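Local atomic coordinates of membrane-anchored mycosin mycp1 (PDB entry 4HVL), a protein that is a subtilisin-like serine protease of the peptidase S8 family, anchored in the mycobacterial membrane and an essential component of the ESX-1 (type VII) secretion system. Residues A[44-49]-A[280-285]; A[52-57]-A[362-367]; A[80-85]-A[127-132]; A[160-165]-A[194-199]; A[208-213]-A[332-337]. One frame throughout, in Å; residues are numbered along the deposited sequence.

Interaction 1. Residues A[44-49]-A[280-285]; sequences PWASDY and AAPAEN. With ACT (acetate ion), chain L.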
# COMPACT_ATOMS: atom_id res chain seq x y z
N PRO A 44 13.74 -8.26 12.79
CA PRO A 44 12.28 -8.35 12.97
C PRO A 44 11.73 -9.67 12.42
O PRO A 44 12.35 -10.27 11.52
CB PRO A 44 11.74 -7.17 12.15
CG PRO A 44 12.91 -6.31 11.84
CD PRO A 44 14.14 -7.15 11.91
N TRP A 45 10.62 -10.15 12.97
CA TRP A 45 10.11 -11.48 12.57
C TRP A 45 9.84 -11.51 11.06
O TRP A 45 10.05 -12.53 10.41
CB TRP A 45 8.85 -11.87 13.36
CG TRP A 45 7.59 -11.18 12.94
CD1 TRP A 45 7.07 -10.04 13.47
CD2 TRP A 45 6.68 -11.59 11.91
NE1 TRP A 45 5.90 -9.71 12.84
CE2 TRP A 45 5.63 -10.65 11.88
CE3 TRP A 45 6.64 -12.67 11.01
CZ2 TRP A 45 4.55 -10.75 10.99
CZ3 TRP A 45 5.57 -12.75 10.11
CH2 TRP A 45 4.54 -11.80 10.12
N ALA A 46 9.41 -10.38 10.50
CA ALA A 46 9.07 -10.30 9.09
C ALA A 46 10.28 -10.46 8.18
O ALA A 46 10.18 -11.07 7.11
CB ALA A 46 8.35 -9.00 8.79
N SER A 47 11.42 -9.92 8.60
CA SER A 47 12.67 -10.05 7.88
C SER A 47 13.14 -11.51 7.87
O SER A 47 13.56 -12.03 6.84
CB SER A 47 13.75 -9.16 8.51
OG SER A 47 13.31 -7.80 8.50
N ASP A 48 13.07 -12.17 9.02
CA ASP A 48 13.40 -13.59 9.10
C ASP A 48 12.44 -14.45 8.27
O ASP A 48 12.87 -15.31 7.53
CB ASP A 48 13.42 -14.05 10.56
CG ASP A 48 14.76 -13.81 11.24
OD1 ASP A 48 15.72 -13.38 10.57
OD2 ASP A 48 14.85 -14.04 12.46
N TYR A 49 11.15 -14.18 8.40
CA TYR A 49 10.12 -14.92 7.67
C TYR A 49 10.27 -14.84 6.14
O TYR A 49 10.10 -15.82 5.44
CB TYR A 49 8.76 -14.38 8.09
CG TYR A 49 7.57 -15.21 7.67
CD1 TYR A 49 7.10 -16.25 8.47
CD2 TYR A 49 6.89 -14.92 6.49
CE1 TYR A 49 5.99 -17.00 8.09
CE2 TYR A 49 5.78 -15.65 6.11
CZ TYR A 49 5.34 -16.69 6.90
OH TYR A 49 4.23 -17.40 6.50
N ALA A 280 -0.27 -11.93 -0.19
CA ALA A 280 -0.17 -11.45 1.17
C ALA A 280 1.26 -11.34 1.66
O ALA A 280 2.20 -11.87 1.05
CB ALA A 280 -0.97 -12.35 2.11
N ALA A 281 1.41 -10.62 2.78
CA ALA A 281 2.70 -10.38 3.37
C ALA A 281 2.53 -9.91 4.85
O ALA A 281 1.41 -9.65 5.29
CB ALA A 281 3.45 -9.35 2.54
N PRO A 282 3.63 -9.87 5.63
CA PRO A 282 3.50 -9.54 7.04
C PRO A 282 2.86 -8.17 7.27
O PRO A 282 3.19 -7.20 6.58
CB PRO A 282 4.94 -9.54 7.52
CG PRO A 282 5.57 -10.58 6.66
CD PRO A 282 5.00 -10.28 5.31
N ALA A 283 1.95 -8.12 8.23
CA ALA A 283 1.13 -6.93 8.48
C ALA A 283 0.88 -6.66 9.98
O ALA A 283 0.14 -5.74 10.31
CB ALA A 283 -0.20 -7.10 7.77
N GLU A 284 1.50 -7.45 10.86
CA GLU A 284 1.30 -7.33 12.31
C GLU A 284 2.66 -7.29 13.03
O GLU A 284 3.65 -7.85 12.54
CB GLU A 284 0.50 -8.53 12.85
CG GLU A 284 -0.86 -8.76 12.23
CD GLU A 284 -1.48 -10.09 12.66
OE1 GLU A 284 -1.19 -10.57 13.79
OE2 GLU A 284 -2.23 -10.67 11.87
N ASN A 285 2.69 -6.63 14.19
CA ASN A 285 3.88 -6.63 15.06
C ASN A 285 5.12 -6.24 14.27
O ASN A 285 6.18 -6.90 14.32
CB ASN A 285 4.03 -8.00 15.75
CG ASN A 285 2.86 -8.33 16.66
OD1 ASN A 285 2.09 -9.26 16.40
ND2 ASN A 285 2.72 -7.58 17.74
C ACT L . 6.25 -5.96 18.74
O ACT L . 7.46 -5.94 18.34
OXT ACT L . 5.28 -5.47 18.08
CH3 ACT L . 5.98 -6.63 20.06

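Interaction 2. Residues A[52-57]-A[362-367]; sequences LTEAHK and DPVAAL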
# COMPACT_ATOMS: atom_id res chain seq x y z
N LEU A 52 14.99 -11.95 4.05
CA LEU A 52 15.51 -10.75 3.39
C LEU A 52 17.03 -10.79 3.22
O LEU A 52 17.56 -10.42 2.16
CB LEU A 52 15.08 -9.48 4.14
CG LEU A 52 13.58 -9.12 4.15
CD1 LEU A 52 13.36 -7.74 4.74
CD2 LEU A 52 12.96 -9.20 2.76
N THR A 53 17.71 -11.25 4.26
CA THR A 53 19.15 -11.45 4.22
C THR A 53 19.57 -12.28 3.00
O THR A 53 20.48 -11.90 2.27
CB THR A 53 19.64 -12.15 5.51
OG1 THR A 53 19.29 -11.36 6.65
CG2 THR A 53 21.10 -12.33 5.49
N GLU A 54 18.91 -13.40 2.77
CA GLU A 54 19.22 -14.23 1.62
C GLU A 54 18.84 -13.52 0.31
O GLU A 54 19.62 -13.51 -0.65
CB GLU A 54 18.48 -15.56 1.73
CG GLU A 54 18.82 -16.60 0.68
CD GLU A 54 20.25 -17.11 0.76
OE1 GLU A 54 20.90 -16.89 1.80
OE2 GLU A 54 20.72 -17.73 -0.22
N ALA A 55 17.65 -12.92 0.29
CA ALA A 55 17.19 -12.26 -0.92
C ALA A 55 18.20 -11.21 -1.40
O ALA A 55 18.39 -11.06 -2.62
CB ALA A 55 15.82 -11.62 -0.71
N HIS A 56 18.83 -10.51 -0.46
CA HIS A 56 19.81 -9.47 -0.79
C HIS A 56 21.11 -9.96 -1.42
O HIS A 56 21.90 -9.14 -1.90
CB HIS A 56 20.16 -8.60 0.41
CG HIS A 56 19.03 -7.72 0.86
ND1 HIS A 56 18.95 -7.21 2.14
CD2 HIS A 56 17.94 -7.27 0.20
CE1 HIS A 56 17.84 -6.50 2.26
NE2 HIS A 56 17.20 -6.53 1.10
N LYS A 57 21.36 -11.27 -1.42
CA LYS A 57 22.46 -11.81 -2.22
C LYS A 57 22.13 -11.63 -3.71
O LYS A 57 23.03 -11.58 -4.54
CB LYS A 57 22.72 -13.29 -1.89
CG LYS A 57 23.04 -13.57 -0.42
CD LYS A 57 23.79 -14.89 -0.18
CE LYS A 57 23.27 -16.03 -1.05
NZ LYS A 57 23.52 -17.39 -0.48
N ASP A 362 7.20 -14.96 -1.40
CA ASP A 362 8.42 -15.69 -1.12
C ASP A 362 9.55 -15.05 -1.94
O ASP A 362 9.80 -15.43 -3.09
CB ASP A 362 8.19 -17.17 -1.43
CG ASP A 362 9.36 -18.04 -1.09
OD1 ASP A 362 10.49 -17.53 -0.87
OD2 ASP A 362 9.14 -19.27 -1.07
N PRO A 363 10.21 -14.04 -1.37
CA PRO A 363 11.22 -13.28 -2.09
C PRO A 363 12.34 -14.09 -2.75
O PRO A 363 12.73 -13.79 -3.89
CB PRO A 363 11.80 -12.38 -1.00
CG PRO A 363 10.62 -12.10 -0.14
CD PRO A 363 9.95 -13.45 -0.04
N VAL A 364 12.85 -15.11 -2.05
CA VAL A 364 13.97 -15.89 -2.60
C VAL A 364 13.47 -16.72 -3.77
O VAL A 364 14.14 -16.77 -4.79
CB VAL A 364 14.62 -16.79 -1.55
CG1 VAL A 364 15.60 -17.77 -2.21
CG2 VAL A 364 15.34 -15.95 -0.51
N ALA A 365 12.31 -17.36 -3.61
CA ALA A 365 11.72 -18.08 -4.71
C ALA A 365 11.45 -17.13 -5.89
O ALA A 365 11.75 -17.47 -7.04
CB ALA A 365 10.44 -18.79 -4.27
N ALA A 366 10.93 -15.94 -5.61
CA ALA A 366 10.62 -14.99 -6.69
C ALA A 366 11.88 -14.62 -7.46
O ALA A 366 11.87 -14.56 -8.67
CB ALA A 366 9.93 -13.75 -6.15
N LEU A 367 12.96 -14.37 -6.73
CA LEU A 367 14.24 -14.00 -7.32
C LEU A 367 15.02 -15.14 -7.96
O LEU A 367 15.84 -14.88 -8.85
CB LEU A 367 15.13 -13.31 -6.27
CG LEU A 367 14.61 -11.93 -5.84
CD1 LEU A 367 15.29 -11.47 -4.57
CD2 LEU A 367 14.81 -10.91 -6.95

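Interaction 3. Residues A[80-85]-A[127-132]; sequences PAEPGG and RILSLR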
# COMPACT_ATOMS: atom_id res chain seq x y z
N PRO A 80 15.87 7.99 2.88
CA PRO A 80 16.22 9.22 2.15
C PRO A 80 15.21 9.59 1.07
O PRO A 80 15.55 9.67 -0.11
CB PRO A 80 17.59 8.88 1.54
CG PRO A 80 17.52 7.42 1.31
CD PRO A 80 16.76 6.87 2.49
N ALA A 81 13.98 9.82 1.48
CA ALA A 81 12.90 10.09 0.55
C ALA A 81 13.04 11.43 -0.17
O ALA A 81 13.64 12.36 0.35
CB ALA A 81 11.56 10.04 1.27
N GLU A 82 12.45 11.50 -1.36
CA GLU A 82 12.46 12.70 -2.19
C GLU A 82 11.02 13.18 -2.39
O GLU A 82 10.08 12.37 -2.32
CB GLU A 82 13.15 12.40 -3.52
CG GLU A 82 14.64 12.11 -3.36
CD GLU A 82 15.27 11.53 -4.62
OE1 GLU A 82 15.37 12.27 -5.61
OE2 GLU A 82 15.66 10.33 -4.64
N PRO A 83 10.83 14.51 -2.56
CA PRO A 83 9.50 15.06 -2.70
C PRO A 83 8.73 14.46 -3.90
O PRO A 83 9.24 14.43 -5.02
CB PRO A 83 9.73 16.58 -2.92
CG PRO A 83 11.22 16.82 -2.81
CD PRO A 83 11.91 15.53 -2.51
N GLY A 84 7.54 13.94 -3.65
CA GLY A 84 6.68 13.44 -4.73
C GLY A 84 5.38 14.20 -4.84
O GLY A 84 4.56 13.90 -5.70
N GLY A 85 5.17 15.19 -3.98
CA GLY A 85 3.93 15.96 -3.98
C GLY A 85 3.00 15.70 -2.81
O GLY A 85 3.08 14.66 -2.12
N ARG A 127 15.53 4.22 -4.71
CA ARG A 127 15.07 5.58 -4.39
C ARG A 127 13.62 5.52 -3.92
O ARG A 127 12.88 4.61 -4.29
CB ARG A 127 15.18 6.50 -5.60
CG ARG A 127 16.59 6.98 -5.87
CD ARG A 127 16.71 7.68 -7.23
NE ARG A 127 16.19 9.05 -7.23
CZ ARG A 127 15.15 9.50 -7.95
NH1 ARG A 127 14.45 8.70 -8.76
NH2 ARG A 127 14.80 10.78 -7.87
N ILE A 128 13.23 6.51 -3.12
CA ILE A 128 11.87 6.63 -2.58
C ILE A 128 11.33 8.02 -2.94
O ILE A 128 11.94 9.03 -2.58
CB ILE A 128 11.91 6.57 -1.04
CG1 ILE A 128 12.43 5.22 -0.56
CG2 ILE A 128 10.55 6.87 -0.42
CD1 ILE A 128 13.28 5.36 0.69
N LEU A 129 10.19 8.07 -3.63
CA LEU A 129 9.46 9.32 -3.84
C LEU A 129 8.23 9.29 -2.94
O LEU A 129 7.49 8.29 -2.93
CB LEU A 129 9.02 9.43 -5.29
CG LEU A 129 10.16 9.29 -6.29
CD1 LEU A 129 9.64 9.40 -7.71
CD2 LEU A 129 11.25 10.33 -6.03
N SER A 130 8.04 10.35 -2.15
CA SER A 130 6.92 10.43 -1.19
C SER A 130 5.79 11.34 -1.67
O SER A 130 5.97 12.54 -1.87
CB SER A 130 7.42 10.91 0.19
OG SER A 130 6.33 11.04 1.12
N LEU A 131 4.61 10.75 -1.83
CA LEU A 131 3.39 11.49 -2.16
C LEU A 131 2.46 11.38 -0.97
O LEU A 131 2.12 10.25 -0.55
CB LEU A 131 2.70 10.90 -3.37
CG LEU A 131 3.41 10.95 -4.72
CD1 LEU A 131 4.42 9.80 -4.87
CD2 LEU A 131 2.38 10.89 -5.84
N ARG A 132 2.08 12.51 -0.39
CA ARG A 132 1.13 12.50 0.69
C ARG A 132 -0.28 12.60 0.10
O ARG A 132 -0.64 13.60 -0.52
CB ARG A 132 1.38 13.60 1.73
CG ARG A 132 0.26 13.65 2.76
CD ARG A 132 0.63 14.33 4.05
NE ARG A 132 0.79 15.77 3.87
CZ ARG A 132 0.96 16.64 4.86
NH1 ARG A 132 0.97 16.22 6.11
NH2 ARG A 132 1.13 17.92 4.59
O HOH W 1 15.52 8.30 -2.48

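Interaction 4. Residues A[160-165]-A[194-199]; sequences RSLARA and TGVGAA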
# COMPACT_ATOMS: atom_id res chain seq x y z
N ARG A 160 -10.91 11.01 -6.00
CA ARG A 160 -10.51 11.95 -7.04
C ARG A 160 -9.05 12.42 -6.87
O ARG A 160 -8.30 12.46 -7.85
CB ARG A 160 -11.50 13.12 -7.12
CG ARG A 160 -12.83 12.73 -7.77
CD ARG A 160 -13.64 13.97 -8.11
NE ARG A 160 -14.04 14.63 -6.88
CZ ARG A 160 -15.15 14.35 -6.19
NH1 ARG A 160 -15.99 13.43 -6.63
NH2 ARG A 160 -15.43 15.01 -5.07
N SER A 161 -8.64 12.77 -5.65
CA SER A 161 -7.21 13.17 -5.42
C SER A 161 -6.21 12.01 -5.62
O SER A 161 -5.07 12.20 -6.07
CB SER A 161 -7.04 13.83 -4.05
OG SER A 161 -7.14 12.89 -3.01
N LEU A 162 -6.65 10.80 -5.29
CA LEU A 162 -5.87 9.62 -5.52
C LEU A 162 -5.60 9.39 -7.01
O LEU A 162 -4.49 9.03 -7.40
CB LEU A 162 -6.58 8.39 -4.96
CG LEU A 162 -5.77 7.12 -5.17
CD1 LEU A 162 -4.48 7.18 -4.36
CD2 LEU A 162 -6.60 5.90 -4.82
N ALA A 163 -6.63 9.56 -7.84
CA ALA A 163 -6.46 9.35 -9.26
C ALA A 163 -5.38 10.27 -9.79
O ALA A 163 -4.50 9.84 -10.52
CB ALA A 163 -7.77 9.57 -10.00
N ARG A 164 -5.40 11.54 -9.39
CA ARG A 164 -4.35 12.48 -9.81
C ARG A 164 -2.97 12.09 -9.25
O ARG A 164 -1.94 12.25 -9.92
CB ARG A 164 -4.70 13.91 -9.39
CG ARG A 164 -5.89 14.50 -10.13
CD ARG A 164 -6.12 15.98 -9.83
NE ARG A 164 -6.83 16.19 -8.56
CZ ARG A 164 -6.29 16.56 -7.40
NH1 ARG A 164 -4.98 16.77 -7.26
NH2 ARG A 164 -7.07 16.70 -6.33
N ALA A 165 -2.94 11.60 -8.01
CA ALA A 165 -1.68 11.20 -7.41
C ALA A 165 -1.03 10.04 -8.16
O ALA A 165 0.20 9.96 -8.23
CB ALA A 165 -1.88 10.84 -5.93
N THR A 194 -14.06 6.39 -12.14
CA THR A 194 -13.54 6.14 -13.50
C THR A 194 -12.10 6.65 -13.67
O THR A 194 -11.25 5.98 -14.26
CB THR A 194 -14.54 6.81 -14.51
OG1 THR A 194 -15.75 6.05 -14.50
CG2 THR A 194 -14.02 6.83 -15.91
N GLY A 195 -11.84 7.82 -13.09
CA GLY A 195 -10.51 8.39 -13.09
C GLY A 195 -9.46 7.54 -12.41
O GLY A 195 -8.31 7.55 -12.85
N VAL A 196 -9.82 6.81 -11.35
CA VAL A 196 -8.84 5.99 -10.66
C VAL A 196 -8.40 4.85 -11.57
O VAL A 196 -7.21 4.59 -11.71
CB VAL A 196 -9.35 5.46 -9.29
CG1 VAL A 196 -8.31 4.53 -8.64
CG2 VAL A 196 -9.68 6.62 -8.36
N GLY A 197 -9.37 4.21 -12.20
CA GLY A 197 -9.12 3.14 -13.15
C GLY A 197 -8.28 3.62 -14.30
O GLY A 197 -7.35 2.94 -14.71
N ALA A 198 -8.58 4.80 -14.82
CA ALA A 198 -7.82 5.35 -15.93
C ALA A 198 -6.39 5.65 -15.50
O ALA A 198 -5.44 5.42 -16.27
CB ALA A 198 -8.49 6.59 -16.49
N ALA A 199 -6.21 6.14 -14.27
CA ALA A 199 -4.88 6.47 -13.76
C ALA A 199 -4.05 5.22 -13.57
O ALA A 199 -2.88 5.19 -13.92
CB ALA A 199 -4.97 7.24 -12.46

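Interaction 5. Residues A[208-213]-A[332-337]; sequences NAVVIA and LTPAQV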
# COMPACT_ATOMS: atom_id res chain seq x y z
N ASN A 208 4.93 2.09 -17.73
CA ASN A 208 5.78 0.93 -17.37
C ASN A 208 5.99 0.75 -15.85
O ASN A 208 7.09 0.37 -15.41
CB ASN A 208 7.15 1.03 -18.10
CG ASN A 208 8.06 -0.16 -17.82
OD1 ASN A 208 7.62 -1.31 -17.92
ND2 ASN A 208 9.34 0.11 -17.47
N ALA A 209 4.96 1.03 -15.05
CA ALA A 209 5.08 0.94 -13.60
C ALA A 209 4.27 -0.20 -13.04
O ALA A 209 3.17 -0.50 -13.50
CB ALA A 209 4.67 2.24 -12.93
N VAL A 210 4.84 -0.84 -12.04
CA VAL A 210 4.16 -1.89 -11.30
C VAL A 210 3.39 -1.17 -10.23
O VAL A 210 3.98 -0.34 -9.55
CB VAL A 210 5.16 -2.82 -10.62
CG1 VAL A 210 4.47 -3.65 -9.52
CG2 VAL A 210 5.84 -3.71 -11.65
N VAL A 211 2.09 -1.46 -10.10
CA VAL A 211 1.29 -0.83 -9.04
C VAL A 211 0.87 -1.86 -8.01
O VAL A 211 0.26 -2.84 -8.34
CB VAL A 211 0.03 -0.12 -9.60
CG1 VAL A 211 -0.69 0.59 -8.47
CG2 VAL A 211 0.43 0.90 -10.66
N ILE A 212 1.18 -1.59 -6.74
CA ILE A 212 0.84 -2.47 -5.63
C ILE A 212 -0.15 -1.73 -4.72
O ILE A 212 0.06 -0.56 -4.40
CB ILE A 212 2.08 -2.85 -4.81
CG1 ILE A 212 3.20 -3.44 -5.68
CG2 ILE A 212 1.71 -3.81 -3.70
CD1 ILE A 212 2.86 -4.70 -6.48
N ALA A 213 -1.22 -2.39 -4.31
CA ALA A 213 -2.22 -1.77 -3.44
C ALA A 213 -2.46 -2.57 -2.15
O ALA A 213 -2.47 -3.80 -2.17
CB ALA A 213 -3.54 -1.60 -4.17
N LEU A 332 11.59 -7.44 -17.55
CA LEU A 332 10.22 -7.86 -17.23
C LEU A 332 9.24 -6.70 -17.32
O LEU A 332 9.52 -5.60 -16.85
CB LEU A 332 10.15 -8.51 -15.85
CG LEU A 332 10.89 -9.85 -15.72
CD1 LEU A 332 10.49 -10.47 -14.41
CD2 LEU A 332 10.62 -10.83 -16.87
N THR A 333 8.09 -6.95 -17.93
CA THR A 333 6.98 -5.98 -17.93
C THR A 333 6.34 -5.98 -16.54
O THR A 333 6.57 -6.87 -15.74
CB THR A 333 5.91 -6.33 -18.98
OG1 THR A 333 5.31 -7.59 -18.64
CG2 THR A 333 6.51 -6.43 -20.37
N PRO A 334 5.52 -4.97 -16.24
CA PRO A 334 4.83 -5.02 -14.95
C PRO A 334 3.93 -6.26 -14.78
O PRO A 334 3.87 -6.82 -13.69
CB PRO A 334 4.00 -3.73 -14.97
CG PRO A 334 4.77 -2.83 -15.87
CD PRO A 334 5.36 -3.67 -16.92
N ALA A 335 3.27 -6.70 -15.85
CA ALA A 335 2.45 -7.94 -15.76
C ALA A 335 3.32 -9.13 -15.35
O ALA A 335 2.92 -9.94 -14.53
CB ALA A 335 1.73 -8.24 -17.07
N GLN A 336 4.50 -9.24 -15.94
CA GLN A 336 5.39 -10.35 -15.65
C GLN A 336 5.97 -10.24 -14.24
O GLN A 336 6.18 -11.26 -13.58
CB GLN A 336 6.51 -10.43 -16.69
CG GLN A 336 6.06 -10.84 -18.08
CD GLN A 336 7.15 -10.63 -19.12
OE1 GLN A 336 7.83 -9.59 -19.15
NE2 GLN A 336 7.33 -11.61 -19.96
N VAL A 337 6.20 -9.02 -13.75
CA VAL A 337 6.70 -8.87 -12.38
C VAL A 337 5.69 -9.43 -11.39
O VAL A 337 6.00 -10.29 -10.57
CB VAL A 337 7.03 -7.40 -12.03
CG1 VAL A 337 7.43 -7.27 -10.56
CG2 VAL A 337 8.17 -6.88 -12.91

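Interaction 1. Residues A[44-49]-A[280-285]
W45 and E284 are joined by the main polar bond of this contact: the indole NE1 donates to the backbone O of E284 at 2.9 Å, with an N-H...O angle of 146° and the oxygen lying in the plane of the ring. The next carbonyl along takes a second, weak share of the same N-H, since NE1 lies 3.2 Å from N285 O at a poorer angle of 123°. One indole N-H is thus split between two successive carbonyls, and both oxygens sit at the edge of the ring. W45 takes the crowded position for CG, between its backbone N and carbonyl carbon (chi1 75°), and from there the indole reaches the end of the strand.

Apolar packing takes over at the other end of the indole. CH2 of the six-membered ring meets CB of P282 at 3.5 Å, the two side chains crossing obliquely. The methyl of A46, one residue further along the helix, presses on the same proline, with A46 CB 3.7 Å from P282 CB, so the pyrrolidine ring is touched by both residues.

At the outer end, ND2 of N285 makes a weak hydrogen bond of 3.3 Å to OXT of an acetate ion, probably a guest from the crystallisation liquor. The carboxylate of E284 is engaged elsewhere, its OE2 bonded to the hydroxyl of S268.

The helix 45-50 is laid here against the end of strand 277-282, an outermost strand of the parallel sheet of the subtilisin fold. Y317 of helix 311-328 packs on both A46 and P282, and P263 covers part of W45.

Interaction 2. Residues A[52-57]-A[362-367]
A55 is the bump in this helix-to-helix contact, where the short helix 52-55 near the N-terminus meets the C-terminal helix 363-368 at the periphery of the subtilisin-like domain. Its methyl enters a shallow hollow lined by P363, V364 and L367, three residues on one side of the start of the C-terminal helix. CB of A55 sits 3.9 Å from CD1 of L367 and 4.1 Å from CB of P363, while CG2 of V364 forms a looser part of the wall. With so small a side chain at the centre, the backbones come close: the CA atoms of A55 and V364 are only 5.1 Å apart.

The second bump belongs to the other helix. V364 holds CG2 beside its own backbone N, and this methyl lies against the aliphatic part of E54, 3.7 Å from E54 CG. E54 has CG anti to its backbone N (chi1 -174°) and then bends at chi2, and its carboxylate forms a salt bridge with K57 in the same segment. No hydrogen bond crosses between the two segments; they meet through apolar packing.

Outside the pair, L321 of helix 311-328 packs on P363 and L324 on L367, and L50 also touches P363. D362 caps the C-terminal helix while forming a salt bridge with R51, the residue just ahead of helix 52-55. In that cap, the N-H of A365 points almost straight at D362 OD1, 3.3 Å away at 169°, approaching from above the carboxylate plane.

Interaction 3. Residues A[80-85]-A[127-132]
E82 and R127 form a salt bridge at one end of two neighbouring parallel strands, NH2 of the arginine donating to OE1 at 2.8 Å. The carboxylate and guanidinium planes are turned 67° apart, so the pairing is not coplanar, although NE of R127 also comes within 2.9 Å of OE2 of E82. OE2 also accepts from a water that donates to P80 O and accepts from I128 N, tying the carboxylate to both backbones.

The backbone ladder follows. E82 N donates to I128 O at 2.8 Å, and S130 N returns a nearly straight bond to E82 O at 2.9 Å. Beyond a weak bond from G84 N to S130 O, R132 N binds G85 O at 2.9 Å.

Packing completes the contact: CB of A81 rests on CG2 of I128 (3.7 Å), and CG of L131 lies 3.3 Å from O of G84, which has no side chain. Strand 82-86 is the outermost strand of the parallel sheet here, with 65-70 on the far side of 127-132.

R127 NH1 also reaches T65, and R132 pairs with D86. Charge is therefore kept at the two ends of strand 127-132, while its middle is held mainly by backbone bonds and aliphatic packing, with the hydroxyl of S130 bonded to G94 O.

Interaction 4. Residues A[160-165]-A[194-199]
A163 faces G195, V196 and A199 across the interface of two helices, and its methyl carries most of the contact. CB lies 3.5 Å from G195 O and 3.9 Å from CG2 of V196. V196 has CG1 anti to its backbone N (chi1 177°), which sets CG2 beside that N and turns this branch to the alanine methyl. The other branch, CG1, makes a looser contact of 4.4 Å with CD2 of L162.

The two helical segments run nearly parallel, 16° apart, with their axes approaching to 8.2 Å. They are parts of helices 154-171 and 194-206, which are successive in the parallel alpha/beta fold of subtilases, with strand 176-179 of the central sheet between them in the chain. Small residues A163, G195 and A199 line the interface, and the CA atoms of A163 and V196 come within 4.3 Å.

One turn further on, the methyl of A199 fits against the backbone of the facing helix, its CB only 3.3 Å from A163 O. I166 and V167 continue the packing on A199. L162 also touches H133, which with T134 and E181 binds a zinc ion.

Interaction 5. Residues A[208-213]-A[332-337]
The backbone of V210, at the start of strand 210-214, comes close to the first turn of helix 334-343, the CA atoms of V210 and P334 lying 4.9 Å apart. P334 is the central side chain, its ring meeting three successive residues of the other segment. CD is 3.4 Å from OD1 of N208, the amide side chain crossing the ring at about a right angle. N208 reaches it with CG anti to its backbone N (chi1 -177°).

CB of P334 lies 3.6 Å from the backbone O of A209. That oxygen is buried by the contact and has no hydrogen-bonding partner in the model, so the proline hydrocarbon shields it without satisfying it.

V210 adds the apolar part with a single branch. Its CG2 is 3.8 Å from P334 CB and also meets V337 one turn later, 3.9 Å from CB. This methyl therefore lies against both the proline and the valine. No hydrogen bond joins the two segments.

The helix start is organised within its own segment. T333 N donates to Q336 OE1 at 2.9 Å, in the plane of that carbonyl and on a lone pair, and Q336 N donates back to T333 OG1 at 3.3 Å. R326 of helix 311-328 binds the backbone oxygens of both N208 and L332, bridging the segments from outside.

The reciprocal bonds of T333 and Q336 form a capping box, with T333 as N-cap and P334 in the first turn; it caps the start of helix 334-343, which lies beside an inner strand of the parallel subtilase sheet.

Interactions 1, 3 and 5 all reach the same seven-stranded parallel sheet: 3 and 1 at its two outermost strands, 5 at an inner one. Interactions 1 and 2 are neighbours, centres 14 Å apart, joined by a probable hydrogen bond from L52 N to S47 O of 3.1 Å; together they bring the N-terminal helices against the end strand and the C-terminal helix. Interactions 3 and 4 touch where L131 CD2 packs 3.4 Å from A165 O. H101 and S312, predicted charge-relay residues, bind a zinc ion in this crystal; the side chain of E284 in interaction 1 is about 11 Å from that of S312.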